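Local coordinates for secreted RxLR effector peptide protein (Phytophthora infestans, PDB 5L7S) that binds the host autophagy protein ATG8CL through a C-terminal motif and stimulates autophagosome formation in the infected plant cell, at residues I22-L27 / Q63-L68; L31-R36 / P44-W49; L206-E211 / N248-L253; V220-R225 / L255-T260. One frame throughout, in Å; residues are numbered along the deposited sequence.

Contact 1: residues I22-L27 / Q63-L68; sequences IHPREL and QAFSDL
One face of the Phe65 ring is taken by Pro24, and its edge by the guanidinium of Arg25. Pro24 CB stands 4.0 Å from the centroid of the Phe65 ring and 17° off its normal, a CH-pi contact in which the rigid pyrrolidine lays CB over the ring face. CG of Phe65 is anti to its backbone N (chi1 -165°), which starts the ring toward Pro24. Near the plane of that ring, Arg25 NH2 lies 3.8 Å from Phe65 CE1; taken from the arginine, CE1 sits over a guanidinium face, the two planes being 70° apart. Pro24 CD covers a face of the His23 imidazole, whose CE1 comes 4.0 Å from Phe65 CD1. At the imidazole edge, His23 NE2 is 3.6 Å from Ala64 O. His23 is the N-cap of helix 24-30, and its backbone N gives a hydrogen bond to Glu26 OE2 at 3.2 Å, while Pro24, lacking an N-H, fits the first helical turn well. The segments are assigned to WY-domains 1 and 2, so Phe65 packs where the two adjoin. Around it, helix 44-60 supplies Val53 touching Pro24, Phe56 beside His23 and Trp49 against Phe65, and helix 67-75 adds Ile70.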
# COMPACT_ATOMS: atom_id res chain seq x y z
N ILE A 22 -7.11 27.26 -15.63
CA ILE A 22 -7.66 26.49 -14.52
C ILE A 22 -6.75 25.29 -14.25
O ILE A 22 -6.29 24.63 -15.19
CB ILE A 22 -9.13 26.06 -14.77
CG1 ILE A 22 -9.76 25.52 -13.48
CG2 ILE A 22 -9.26 25.04 -15.90
CD1 ILE A 22 -11.24 25.24 -13.60
N HIS A 23 -6.47 25.03 -12.97
CA HIS A 23 -5.55 23.95 -12.59
C HIS A 23 -6.28 22.61 -12.68
O HIS A 23 -7.43 22.52 -12.23
CB HIS A 23 -5.01 24.19 -11.18
CG HIS A 23 -3.87 23.29 -10.81
ND1 HIS A 23 -4.04 22.15 -10.05
CD2 HIS A 23 -2.55 23.35 -11.11
CE1 HIS A 23 -2.87 21.56 -9.89
NE2 HIS A 23 -1.95 22.26 -10.52
N PRO A 24 -5.64 21.56 -13.25
CA PRO A 24 -6.39 20.31 -13.46
C PRO A 24 -6.98 19.65 -12.20
O PRO A 24 -8.03 19.01 -12.31
CB PRO A 24 -5.36 19.38 -14.13
CG PRO A 24 -4.35 20.30 -14.73
CD PRO A 24 -4.27 21.46 -13.78
N ARG A 25 -6.33 19.78 -11.05
CA ARG A 25 -6.93 19.32 -9.78
C ARG A 25 -8.27 20.01 -9.51
O ARG A 25 -9.24 19.35 -9.11
CB ARG A 25 -5.99 19.48 -8.58
CG ARG A 25 -6.53 18.82 -7.31
CD ARG A 25 -5.51 18.73 -6.19
NE ARG A 25 -4.61 17.57 -6.32
CZ ARG A 25 -3.38 17.58 -6.86
NH1 ARG A 25 -2.69 16.43 -6.91
NH2 ARG A 25 -2.82 18.69 -7.34
N GLU A 26 -8.33 21.33 -9.73
CA GLU A 26 -9.57 22.11 -9.55
C GLU A 26 -10.66 21.65 -10.52
O GLU A 26 -11.81 21.48 -10.12
CB GLU A 26 -9.33 23.61 -9.75
CG GLU A 26 -8.37 24.27 -8.76
CD GLU A 26 -7.97 25.69 -9.15
OE1 GLU A 26 -7.60 26.46 -8.24
OE2 GLU A 26 -8.01 26.05 -10.35
N LEU A 27 -10.29 21.47 -11.79
CA LEU A 27 -11.24 21.02 -12.81
C LEU A 27 -11.73 19.59 -12.55
O LEU A 27 -12.90 19.29 -12.76
CB LEU A 27 -10.64 21.11 -14.22
CG LEU A 27 -11.63 20.81 -15.36
CD1 LEU A 27 -12.74 21.85 -15.43
CD2 LEU A 27 -10.94 20.70 -16.71
N GLN A 63 6.34 18.81 -14.06
CA GLN A 63 6.24 19.06 -12.61
C GLN A 63 5.01 19.91 -12.21
O GLN A 63 4.51 19.76 -11.10
CB GLN A 63 7.55 19.64 -12.03
CG GLN A 63 7.78 21.15 -12.20
CD GLN A 63 7.84 21.60 -13.66
OE1 GLN A 63 8.56 21.02 -14.47
NE2 GLN A 63 7.09 22.65 -13.98
N ALA A 64 4.53 20.77 -13.11
CA ALA A 64 3.30 21.55 -12.88
C ALA A 64 2.08 20.68 -12.56
O ALA A 64 1.19 21.11 -11.82
CB ALA A 64 3.00 22.45 -14.08
N PHE A 65 2.04 19.48 -13.13
CA PHE A 65 1.07 18.44 -12.76
C PHE A 65 1.62 17.06 -13.12
O PHE A 65 1.40 16.55 -14.22
CB PHE A 65 -0.28 18.70 -13.43
CG PHE A 65 -1.42 17.92 -12.84
CD1 PHE A 65 -1.78 18.10 -11.50
CD2 PHE A 65 -2.15 17.03 -13.61
CE1 PHE A 65 -2.83 17.39 -10.95
CE2 PHE A 65 -3.21 16.32 -13.06
CZ PHE A 65 -3.55 16.50 -11.73
N SER A 66 2.37 16.48 -12.17
CA SER A 66 3.20 15.29 -12.41
C SER A 66 2.43 14.01 -12.68
O SER A 66 1.21 13.96 -12.56
CB SER A 66 4.13 15.06 -11.21
OG SER A 66 3.43 14.53 -10.10
N ASP A 67 3.18 12.97 -13.07
CA ASP A 67 2.65 11.61 -13.16
C ASP A 67 2.08 11.17 -11.83
O ASP A 67 0.98 10.61 -11.78
CB ASP A 67 3.75 10.62 -13.60
CG ASP A 67 4.10 10.74 -15.08
OD1 ASP A 67 3.59 11.64 -15.76
OD2 ASP A 67 4.89 9.90 -15.56
N LEU A 68 2.81 11.42 -10.75
CA LEU A 68 2.37 11.03 -9.41
C LEU A 68 1.15 11.83 -8.94
O LEU A 68 0.23 11.24 -8.36
CB LEU A 68 3.52 11.15 -8.40
CG LEU A 68 4.73 10.24 -8.65
CD1 LEU A 68 5.70 10.35 -7.48
CD2 LEU A 68 4.34 8.78 -8.87

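Contact 2: residues L31-R36 / P44-W49; sequences LSLGKR and PDFVQW
Leu33 and the first turns of helix 44-60 make the tight part of this contact, with the two methyls of the leucine going to different places. Leu33 CD1 packs on Trp49, 3.7 Å from its CB, and also lies near the plane of the Phe46 ring, at its edge. Leu33 CD2 presses on the backbone between Asp45 and Phe46, 3.6 Å from Phe46 N and 3.8 Å from Phe46 CB. Since Trp49 follows Phe46 by three residues, the forked end of one leucine can serve both at once; the CG of Leu33, anti to its carbonyl carbon (chi1 -67°), starts that fork toward the helix. Buried Leu33, Phe46 and Trp49 pack as a largely apolar cluster, and the one polar atom of the indole, Trp49 NE1, is satisfied by Pro24 O.

The other side is looser. Leu31 CD2 approaches the carboxylate of Asp45 at 3.9 Å from OD2, and Leu31 CD1 reaches Trp49 CB only at 4.5 Å. Asp45 is partly exposed, so its carboxylate can stay near solvent while meeting Leu31 through OD2. Further out, Arg36 NH1 remains 5.8 Å from Asp45 OD1, so any attraction between these opposite charges is probably modest; Arg36 NH2 instead bonds to Asp42 O.

Ser32, with a positive phi of 56°, ends helix 24-30 in a Schellman motif, and the chain after it folds Leu33 back onto the next helix. The result is a helix-loop-helix unit within the all-helical WY-domain 1, its connecting loop contributing a leucine to the core.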
# COMPACT_ATOMS: atom_id res chain seq x y z
N LEU A 31 -15.75 18.94 -12.35
CA LEU A 31 -16.29 17.94 -13.28
C LEU A 31 -16.71 16.65 -12.58
O LEU A 31 -17.30 15.78 -13.22
CB LEU A 31 -15.26 17.61 -14.38
CG LEU A 31 -14.84 18.72 -15.35
CD1 LEU A 31 -13.89 18.16 -16.40
CD2 LEU A 31 -16.04 19.37 -16.02
N SER A 32 -16.39 16.52 -11.29
CA SER A 32 -16.82 15.39 -10.45
C SER A 32 -16.40 14.05 -11.06
O SER A 32 -17.20 13.12 -11.18
CB SER A 32 -18.33 15.44 -10.20
OG SER A 32 -18.71 16.66 -9.60
N LEU A 33 -15.13 13.99 -11.46
CA LEU A 33 -14.58 12.79 -12.07
C LEU A 33 -14.17 11.76 -11.01
O LEU A 33 -13.94 10.59 -11.34
CB LEU A 33 -13.40 13.16 -12.98
CG LEU A 33 -13.77 13.97 -14.23
CD1 LEU A 33 -12.55 14.65 -14.82
CD2 LEU A 33 -14.47 13.11 -15.27
N GLY A 34 -14.10 12.19 -9.75
CA GLY A 34 -13.96 11.29 -8.61
C GLY A 34 -15.16 10.40 -8.32
O GLY A 34 -15.01 9.37 -7.68
N LYS A 35 -16.34 10.78 -8.81
CA LYS A 35 -17.59 10.04 -8.54
C LYS A 35 -17.79 8.78 -9.40
O LYS A 35 -18.78 8.07 -9.22
CB LYS A 35 -18.80 10.95 -8.73
CG LYS A 35 -18.81 12.23 -7.89
CD LYS A 35 -19.04 11.95 -6.42
CE LYS A 35 -19.42 13.22 -5.67
NZ LYS A 35 -19.98 12.93 -4.32
N ARG A 36 -16.88 8.50 -10.33
CA ARG A 36 -17.03 7.36 -11.24
C ARG A 36 -15.69 6.85 -11.79
O ARG A 36 -14.65 7.51 -11.64
CB ARG A 36 -17.99 7.70 -12.41
CG ARG A 36 -18.27 9.18 -12.65
CD ARG A 36 -18.42 9.56 -14.12
NE ARG A 36 -19.08 8.54 -14.94
CZ ARG A 36 -19.30 8.64 -16.25
NH1 ARG A 36 -18.93 9.74 -16.93
NH2 ARG A 36 -19.91 7.65 -16.90
N PRO A 44 -16.79 11.36 -21.64
CA PRO A 44 -16.16 12.41 -22.45
C PRO A 44 -15.59 13.57 -21.61
O PRO A 44 -14.68 14.25 -22.07
CB PRO A 44 -17.31 12.91 -23.34
CG PRO A 44 -18.53 12.63 -22.54
CD PRO A 44 -18.25 11.35 -21.81
N ASP A 45 -16.13 13.77 -20.41
CA ASP A 45 -15.56 14.73 -19.46
C ASP A 45 -14.16 14.33 -19.00
O ASP A 45 -13.31 15.20 -18.82
CB ASP A 45 -16.47 14.91 -18.24
CG ASP A 45 -17.77 15.61 -18.57
OD1 ASP A 45 -18.58 15.04 -19.33
OD2 ASP A 45 -17.98 16.73 -18.07
N PHE A 46 -13.94 13.03 -18.80
CA PHE A 46 -12.61 12.53 -18.44
C PHE A 46 -11.62 12.68 -19.60
O PHE A 46 -10.51 13.18 -19.41
CB PHE A 46 -12.66 11.07 -17.97
CG PHE A 46 -11.33 10.55 -17.47
CD1 PHE A 46 -10.72 11.14 -16.37
CD2 PHE A 46 -10.70 9.48 -18.10
CE1 PHE A 46 -9.50 10.68 -15.91
CE2 PHE A 46 -9.47 9.02 -17.64
CZ PHE A 46 -8.87 9.62 -16.54
N VAL A 47 -12.03 12.26 -20.79
CA VAL A 47 -11.18 12.38 -21.99
C VAL A 47 -10.76 13.84 -22.19
O VAL A 47 -9.58 14.12 -22.40
CB VAL A 47 -11.88 11.83 -23.27
CG1 VAL A 47 -10.96 11.94 -24.48
CG2 VAL A 47 -12.34 10.39 -23.06
N GLN A 48 -11.74 14.74 -22.11
CA GLN A 48 -11.48 16.19 -22.17
C GLN A 48 -10.52 16.64 -21.07
O GLN A 48 -9.61 17.44 -21.32
CB GLN A 48 -12.79 16.99 -22.09
CG GLN A 48 -13.56 17.08 -23.40
CD GLN A 48 -12.99 18.12 -24.36
OE1 GLN A 48 -12.00 17.87 -25.05
NE2 GLN A 48 -13.61 19.30 -24.39
N TRP A 49 -10.71 16.14 -19.85
CA TRP A 49 -9.80 16.44 -18.75
C TRP A 49 -8.35 16.04 -19.06
O TRP A 49 -7.43 16.78 -18.74
CB TRP A 49 -10.26 15.78 -17.43
CG TRP A 49 -9.37 16.13 -16.29
CD1 TRP A 49 -9.35 17.30 -15.60
CD2 TRP A 49 -8.36 15.30 -15.71
NE1 TRP A 49 -8.39 17.26 -14.63
CE2 TRP A 49 -7.76 16.05 -14.67
CE3 TRP A 49 -7.90 14.01 -15.97
CZ2 TRP A 49 -6.73 15.54 -13.88
CZ3 TRP A 49 -6.87 13.50 -15.18
CH2 TRP A 49 -6.29 14.26 -14.15

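Contact 3: residues L206-E211 / N248-L253; sequences LLLTSE and NRMLNL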
# COMPACT_ATOMS: atom_id res chain seq x y z
N LEU A 206 3.99 -4.11 18.03
CA LEU A 206 2.66 -3.53 18.21
C LEU A 206 1.96 -4.11 19.44
O LEU A 206 1.43 -3.37 20.27
CB LEU A 206 1.79 -3.73 16.97
CG LEU A 206 2.17 -2.94 15.70
CD1 LEU A 206 1.41 -3.47 14.49
CD2 LEU A 206 1.93 -1.45 15.86
N LEU A 207 1.99 -5.44 19.57
CA LEU A 207 1.38 -6.13 20.71
C LEU A 207 1.97 -5.75 22.07
O LEU A 207 1.28 -5.82 23.08
CB LEU A 207 1.45 -7.64 20.52
CG LEU A 207 0.57 -8.20 19.40
CD1 LEU A 207 0.97 -9.62 19.04
CD2 LEU A 207 -0.91 -8.13 19.76
N LEU A 208 3.24 -5.35 22.10
CA LEU A 208 3.90 -4.93 23.33
C LEU A 208 3.80 -3.42 23.60
O LEU A 208 4.22 -2.97 24.66
CB LEU A 208 5.37 -5.38 23.32
CG LEU A 208 5.63 -6.89 23.19
CD1 LEU A 208 7.10 -7.17 22.87
CD2 LEU A 208 5.20 -7.65 24.44
N THR A 209 3.26 -2.65 22.66
CA THR A 209 3.14 -1.19 22.80
C THR A 209 1.70 -0.65 22.67
O THR A 209 1.50 0.57 22.65
CB THR A 209 4.02 -0.46 21.76
OG1 THR A 209 3.65 -0.86 20.43
CG2 THR A 209 5.50 -0.77 22.00
N SER A 210 0.69 -1.53 22.61
CA SER A 210 -0.68 -1.09 22.35
C SER A 210 -1.72 -2.16 22.71
O SER A 210 -1.79 -3.18 22.05
CB SER A 210 -0.82 -0.71 20.87
OG SER A 210 -2.18 -0.71 20.45
N GLU A 211 -2.53 -1.89 23.74
CA GLU A 211 -3.61 -2.79 24.15
C GLU A 211 -4.69 -2.98 23.07
O GLU A 211 -5.18 -4.10 22.87
CB GLU A 211 -4.27 -2.31 25.46
CG GLU A 211 -3.52 -2.73 26.73
CD GLU A 211 -3.75 -4.19 27.13
OE1 GLU A 211 -4.44 -4.94 26.40
OE2 GLU A 211 -3.23 -4.59 28.19
N ASN A 248 2.36 -13.64 31.98
CA ASN A 248 2.90 -13.34 30.65
C ASN A 248 1.76 -12.93 29.71
O ASN A 248 0.90 -13.75 29.37
CB ASN A 248 3.63 -14.58 30.12
CG ASN A 248 4.41 -14.32 28.85
OD1 ASN A 248 3.93 -13.65 27.93
ND2 ASN A 248 5.61 -14.86 28.78
N ARG A 249 1.77 -11.67 29.30
CA ARG A 249 0.72 -11.11 28.44
C ARG A 249 0.63 -11.79 27.08
O ARG A 249 -0.47 -12.02 26.58
CB ARG A 249 0.91 -9.59 28.27
CG ARG A 249 0.53 -8.77 29.50
CD ARG A 249 1.36 -7.51 29.67
NE ARG A 249 1.40 -6.67 28.46
CZ ARG A 249 0.43 -5.86 28.03
NH1 ARG A 249 -0.72 -5.74 28.70
NH2 ARG A 249 0.60 -5.15 26.91
N MET A 250 1.78 -12.14 26.49
CA MET A 250 1.82 -12.84 25.20
C MET A 250 1.27 -14.26 25.30
O MET A 250 0.56 -14.71 24.40
CB MET A 250 3.24 -12.88 24.63
CG MET A 250 3.87 -11.53 24.31
SD MET A 250 3.02 -10.57 23.04
CE MET A 250 2.02 -9.45 24.03
N LEU A 251 1.60 -14.96 26.37
CA LEU A 251 1.09 -16.31 26.60
C LEU A 251 -0.43 -16.30 26.72
O LEU A 251 -1.10 -17.12 26.10
CB LEU A 251 1.70 -16.94 27.85
CG LEU A 251 1.30 -18.39 28.19
CD1 LEU A 251 1.61 -19.34 27.04
CD2 LEU A 251 2.00 -18.85 29.46
N ASN A 252 -0.96 -15.36 27.50
CA ASN A 252 -2.41 -15.22 27.67
C ASN A 252 -3.08 -14.98 26.32
O ASN A 252 -4.02 -15.68 25.96
CB ASN A 252 -2.74 -14.08 28.65
CG ASN A 252 -4.17 -14.16 29.19
OD1 ASN A 252 -4.39 -14.61 30.31
ND2 ASN A 252 -5.13 -13.73 28.38
N LEU A 253 -2.55 -14.01 25.58
CA LEU A 253 -3.04 -13.68 24.24
C LEU A 253 -3.07 -14.89 23.32
O LEU A 253 -4.06 -15.10 22.62
CB LEU A 253 -2.17 -12.58 23.63
CG LEU A 253 -2.39 -12.20 22.16
CD1 LEU A 253 -3.86 -11.95 21.82
CD2 LEU A 253 -1.54 -10.97 21.87
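Leu207 and Leu253 meet at the apolar centre, their side chains crossing at about a right angle with Leu207 CD2 3.6 Å from Leu253 CD2. Both are buried, and a branched leucine suits the place because both methyls of Leu207 can approach one methyl of its partner, Leu207 CD1 lying 4.0 Å from Leu253 CD2. Next comes Met250, whose flexible thioether chain bends until CE (chi3 98°) lies against the first segment. Met250 CE packs 3.7 Å from Leu208 CD2 and 4.0 Å from Leu207 CB, and Leu235 of helix 228-235 touches both Met250 and Leu207.

Leu207 lies near the C-terminal end of helix 196-207 in WY-domain 4, with Leu208 following it, whereas Met250 and Leu253 come from the first turns of helix 249-266 in WY-domain 5, consistent with a junction between the fourth and fifth repeats of the tandem array. Helix 212-223 completes it, with His214 NE2 bonding to Leu207 O and Met217 touching Leu207.

Outside the leucines the contact turns polar. Arg249 NH1 donates to Glu211 OE2 at 2.8 Å with an N-H...O angle of 152°, a salt bridge between two exposed side chains. The acid oxygen lies close to the guanidinium plane, but the nitrogen meets it from above the carboxylate; the planes stand 81° apart, and OE2 is the oxygen that pairs. Just before Arg249, Asn248 is the N-cap of helix 249-266, its OD1 accepting from Leu251 N at 3.1 Å.

Contact 4: residues V220-R225 / L255-T260; sequences VWLKAR and LRYTQT
Thr260, whose methyl packs on Leu222, also grips the carbonyl oxygen of Arg256 twice. Thr260 OG1 donates to Arg256 O at 2.8 Å and Thr260 N at 3.2 Å, from opposite faces of the carbonyl plane. With OG1 beside the backbone N (chi1 -49°), the hydroxyl is spent within its own helix and Thr260 CG2 is left to face the neighbour, 3.6 Å from Leu222 CD2. A beta-branched threonine thus offers a polar and an apolar branch, each to a fitting partner.

Deeper in, Trp221 and Tyr257 form a T-shaped pair, the edge of the indole directed at the face of the phenol ring with the planes 86° apart. Trp221 CE3 stands over that face, offset toward the rim and 3.9 Å from Tyr257 CD1, while Trp221 CB is 3.5 Å from Tyr257 CE1. Leu222 fills in alongside, its CD1 4.1 Å from Tyr257 CE1. A tryptophan and a tyrosine packed in a helical core give the WY fold its name, and within WY-domain 5 this pair is consistent with that signature. Val231 of helix 228-235 touches both rings.

Each of these large rings keeps one polar atom, and each finds a partner elsewhere: Tyr257 OH bonds to Glu226 O and Trp221 NE1 to Glu203 OE1. Burial therefore costs neither group its hydrogen bond, and those bonds probably help set the rotation of the two rings.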
# COMPACT_ATOMS: atom_id res chain seq x y z
N VAL A 220 -7.62 -10.48 12.87
CA VAL A 220 -6.87 -10.60 11.61
C VAL A 220 -6.31 -12.01 11.39
O VAL A 220 -6.37 -12.54 10.27
CB VAL A 220 -5.75 -9.53 11.52
CG1 VAL A 220 -4.78 -9.81 10.37
CG2 VAL A 220 -6.37 -8.15 11.36
N TRP A 221 -5.77 -12.62 12.44
CA TRP A 221 -5.31 -14.01 12.39
C TRP A 221 -6.47 -14.98 12.14
O TRP A 221 -6.33 -15.93 11.38
CB TRP A 221 -4.61 -14.43 13.69
CG TRP A 221 -3.33 -13.71 13.98
CD1 TRP A 221 -2.46 -13.16 13.08
CD2 TRP A 221 -2.76 -13.48 15.27
NE1 TRP A 221 -1.39 -12.60 13.73
CE2 TRP A 221 -1.55 -12.78 15.08
CE3 TRP A 221 -3.16 -13.80 16.58
CZ2 TRP A 221 -0.72 -12.39 16.15
CZ3 TRP A 221 -2.35 -13.41 17.64
CH2 TRP A 221 -1.14 -12.71 17.42
N LEU A 222 -7.60 -14.72 12.80
CA LEU A 222 -8.77 -15.59 12.71
C LEU A 222 -9.40 -15.55 11.32
O LEU A 222 -9.79 -16.59 10.79
CB LEU A 222 -9.81 -15.20 13.76
CG LEU A 222 -10.90 -16.24 14.06
CD1 LEU A 222 -10.31 -17.45 14.77
CD2 LEU A 222 -12.01 -15.61 14.90
N LYS A 223 -9.49 -14.35 10.73
CA LYS A 223 -9.94 -14.19 9.34
C LYS A 223 -8.97 -14.86 8.35
O LYS A 223 -9.41 -15.46 7.38
CB LYS A 223 -10.10 -12.71 8.97
CG LYS A 223 -10.70 -12.49 7.59
CD LYS A 223 -10.88 -11.01 7.29
CE LYS A 223 -11.23 -10.78 5.83
NZ LYS A 223 -11.42 -9.33 5.53
N ALA A 224 -7.67 -14.74 8.62
CA ALA A 224 -6.64 -15.43 7.83
C ALA A 224 -6.51 -16.93 8.15
O ALA A 224 -5.70 -17.61 7.53
CB ALA A 224 -5.30 -14.74 8.02
N ARG A 225 -7.29 -17.42 9.12
CA ARG A 225 -7.35 -18.83 9.49
C ARG A 225 -6.00 -19.37 9.96
O ARG A 225 -5.68 -20.54 9.73
CB ARG A 225 -7.92 -19.67 8.34
CG ARG A 225 -9.26 -19.17 7.79
CD ARG A 225 -9.78 -20.05 6.66
NE ARG A 225 -10.12 -21.40 7.12
CZ ARG A 225 -11.22 -21.74 7.79
NH1 ARG A 225 -12.15 -20.83 8.11
NH2 ARG A 225 -11.41 -23.01 8.15
N LEU A 255 -3.14 -18.13 24.21
CA LEU A 255 -4.15 -19.04 24.73
C LEU A 255 -5.57 -18.59 24.39
O LEU A 255 -6.42 -19.43 24.08
CB LEU A 255 -4.00 -19.20 26.25
CG LEU A 255 -2.72 -19.91 26.70
CD1 LEU A 255 -2.43 -19.68 28.18
CD2 LEU A 255 -2.79 -21.40 26.40
N ARG A 256 -5.81 -17.28 24.44
CA ARG A 256 -7.12 -16.71 24.07
C ARG A 256 -7.40 -16.85 22.58
O ARG A 256 -8.53 -17.17 22.19
CB ARG A 256 -7.23 -15.23 24.48
CG ARG A 256 -7.32 -14.99 25.98
CD ARG A 256 -8.51 -15.67 26.63
NE ARG A 256 -8.71 -15.23 28.01
CZ ARG A 256 -9.49 -15.85 28.91
NH1 ARG A 256 -10.18 -16.95 28.59
NH2 ARG A 256 -9.59 -15.36 30.14
N TYR A 257 -6.40 -16.61 21.74
CA TYR A 257 -6.54 -16.88 20.31
C TYR A 257 -6.85 -18.35 20.07
O TYR A 257 -7.76 -18.68 19.31
CB TYR A 257 -5.30 -16.49 19.50
CG TYR A 257 -5.50 -16.80 18.03
CD1 TYR A 257 -6.31 -15.99 17.24
CD2 TYR A 257 -4.93 -17.93 17.45
CE1 TYR A 257 -6.53 -16.28 15.90
CE2 TYR A 257 -5.15 -18.24 16.11
CZ TYR A 257 -5.94 -17.40 15.34
OH TYR A 257 -6.17 -17.68 14.02
N THR A 258 -6.08 -19.22 20.72
CA THR A 258 -6.23 -20.67 20.57
C THR A 258 -7.65 -21.15 20.91
O THR A 258 -8.18 -22.01 20.20
CB THR A 258 -5.20 -21.44 21.42
OG1 THR A 258 -3.88 -21.02 21.07
CG2 THR A 258 -5.32 -22.95 21.20
N GLN A 259 -8.26 -20.60 21.96
CA GLN A 259 -9.63 -21.00 22.32
C GLN A 259 -10.66 -20.47 21.30
O GLN A 259 -11.65 -21.14 21.02
CB GLN A 259 -9.99 -20.62 23.77
CG GLN A 259 -10.46 -19.19 24.03
CD GLN A 259 -10.95 -19.01 25.45
OE1 GLN A 259 -10.16 -18.83 26.38
NE2 GLN A 259 -12.26 -19.06 25.63
N THR A 260 -10.41 -19.27 20.76
CA THR A 260 -11.22 -18.73 19.66
C THR A 260 -11.13 -19.64 18.44
O THR A 260 -12.16 -19.97 17.84
CB THR A 260 -10.77 -17.31 19.25
OG1 THR A 260 -10.64 -16.48 20.41
CG2 THR A 260 -11.77 -16.67 18.29

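Overall arrangement
From the N terminus, helix 24-30 opens contact 1, which closes only when the chain reaches 63-68 and so joins WY-domain 1 to WY-domain 2. Contact 2 is nested inside that loop, folding 31-36 onto 44-49 within the first domain; the two touch through Trp49, which packs against Phe65 and Leu27. The C-terminal pair follows in series, about 44 to 48 Å away between centres and across the middle of the chain. There contacts 3 and 4 cross, their segments alternating along the sequence and both ending on helix 249-266. Contact 3 ties WY-domain 4 to WY-domain 5, and contact 4 joins two helices of the fifth domain.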